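Side-chain contact in DUF1987 domain-containing protein (Pseudomonas aeruginosa, PDB 6K4F), which acts in the SiaABC threonine phosphorylation pathway, which controls biofilm formation in response to carbon availability, probably as its regulatory phosphoprotein: residues A107-A110 with E111-R114. Residues are numbered along the deposited sequence; the frame is centred on the assembly and turned at random.
Sequences AELA and EEFR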
loop_
_atom_site.group_PDB
_atom_site.type_symbol
_atom_site.label_atom_id
_atom_site.label_comp_id
_atom_site.label_asym_id
_atom_site.label_seq_id
_atom_site.Cartn_x
_atom_site.Cartn_y
_atom_site.Cartn_z
ATOM N N ALA A 107 -16.883 2.305 -0.539
ATOM C CA ALA A 107 -15.493 2.281 -0.075
ATOM C C ALA A 107 -14.981 3.715 0.066
ATOM O O ALA A 107 -14.143 4.201 -0.697
ATOM C CB ALA A 107 -14.632 1.469 -1.033
ATOM N N GLU A 108 -15.494 4.380 1.101
ATOM C CA GLU A 108 -15.350 5.828 1.229
ATOM C C GLU A 108 -13.893 6.229 1.438
ATOM O O GLU A 108 -13.395 7.172 0.809
ATOM C CB GLU A 108 -16.222 6.321 2.386
ATOM C CG GLU A 108 -16.602 7.790 2.341
ATOM C CD GLU A 108 -17.237 8.202 1.029
ATOM O OE1 GLU A 108 -16.538 8.828 0.204
ATOM O OE2 GLU A 108 -18.436 7.911 0.826
ATOM N N LEU A 109 -13.195 5.528 2.330
ATOM C CA LEU A 109 -11.783 5.829 2.540
ATOM C C LEU A 109 -10.985 5.642 1.253
ATOM O O LEU A 109 -10.159 6.492 0.895
ATOM C CB LEU A 109 -11.229 4.952 3.652
ATOM C CG LEU A 109 -9.741 5.117 3.916
ATOM C CD1 LEU A 109 -9.489 6.463 4.544
ATOM C CD2 LEU A 109 -9.277 4.011 4.831
ATOM N N ALA A 110 -11.246 4.552 0.522
ATOM C CA ALA A 110 -10.532 4.316 -0.729
ATOM C C ALA A 110 -10.753 5.456 -1.709
ATOM O O ALA A 110 -9.810 5.905 -2.373
ATOM C CB ALA A 110 -10.972 2.987 -1.345
ATOM N N GLU A 111 -11.987 5.976 -1.774
ATOM C CA GLU A 111 -12.281 7.080 -2.687
ATOM C C GLU A 111 -11.539 8.343 -2.280
ATOM O O GLU A 111 -11.047 9.080 -3.140
ATOM C CB GLU A 111 -13.785 7.351 -2.745
ATOM C CG GLU A 111 -14.640 6.160 -3.135
ATOM C CD GLU A 111 -14.694 5.930 -4.634
ATOM O OE1 GLU A 111 -15.481 5.062 -5.071
ATOM O OE2 GLU A 111 -13.948 6.606 -5.375
ATOM N N GLU A 112 -11.425 8.602 -0.975
ATOM C CA GLU A 112 -10.662 9.761 -0.535
ATOM C C GLU A 112 -9.183 9.617 -0.871
ATOM O O GLU A 112 -8.552 10.584 -1.314
ATOM C CB GLU A 112 -10.866 9.976 0.965
ATOM C CG GLU A 112 -12.268 10.492 1.271
ATOM C CD GLU A 112 -12.694 10.237 2.700
ATOM O OE1 GLU A 112 -11.942 9.580 3.429
ATOM O OE2 GLU A 112 -13.781 10.702 3.095
ATOM N N PHE A 113 -8.603 8.432 -0.649
ATOM C CA PHE A 113 -7.234 8.187 -1.090
ATOM C C PHE A 113 -7.119 8.365 -2.603
ATOM O O PHE A 113 -6.157 8.962 -3.101
ATOM C CB PHE A 113 -6.796 6.765 -0.718
ATOM C CG PHE A 113 -6.415 6.572 0.737
ATOM C CD1 PHE A 113 -5.783 7.564 1.452
ATOM C CD2 PHE A 113 -6.661 5.355 1.360
ATOM C CE1 PHE A 113 -5.418 7.360 2.779
ATOM C CE2 PHE A 113 -6.296 5.136 2.678
ATOM C CZ PHE A 113 -5.674 6.141 3.391
ATOM N N ARG A 114 -8.074 7.820 -3.349
ATOM C CA ARG A 114 -8.012 7.913 -4.810
ATOM C C ARG A 114 -7.953 9.368 -5.279
ATOM O O ARG A 114 -7.236 9.697 -6.234
ATOM C CB ARG A 114 -9.214 7.201 -5.425
ATOM C CG ARG A 114 -9.245 7.234 -6.947
ATOM C CD ARG A 114 -10.237 6.234 -7.491
ATOM N NE ARG A 114 -10.227 6.230 -8.950
ATOM C CZ ARG A 114 -11.176 6.777 -9.705
ATOM N NH1 ARG A 114 -12.227 7.343 -9.139
ATOM N NH2 ARG A 114 -11.083 6.736 -11.027
#
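Phe113 lies one helical turn beyond Leu109, and its ring reaches back along the helix to meet the leucine side chain. From the start of the side chain, Phe113 CB rests 3.5 Å from Ala110 O, and Phe113 CG and CD2 pass close to the carbonyl oxygen of Leu109. Farther out the ring meets the leucine: Phe113 CE2 is 3.7 Å from Leu109 CG and also touches both leucine methyl groups, while Phe113 CZ meets Leu109 CD1. That methyl sits over one ring face, displaced toward the rim, in a CH-pi contact in which Leu109 CD1 lies 4.2 Å from the centroid of the Phe113 ring. With chi1 at 177°, Leu109 CG is swung away from its own backbone N and toward its carbonyl carbon, which carries the branch point forward to the ring. The same two residues are joined by Phe113 N donating to Leu109 O at 2.9 Å, one of four successive i to i+4 bonds that begin with Glu111 N to Ala107 O, the N-cap residue. Leu109 and Phe113 thus form an i to i+4 apolar pair on the inward side of an amphipathic helix. On the exposed side, Glu108 OE1 and Glu112 OE2 lie 4.4 Å apart, a pairing of like charges that is probably mildly unfavourable. Helix 108-115 packs on the sheet, Ala110 touching Trp97 and Ile123, and against helix 70-88: Phe113 is wedged between Ile73, Met77 and Leu80 of that helix and Phe121 of strand 121-125, and Leu109 shares Ile73.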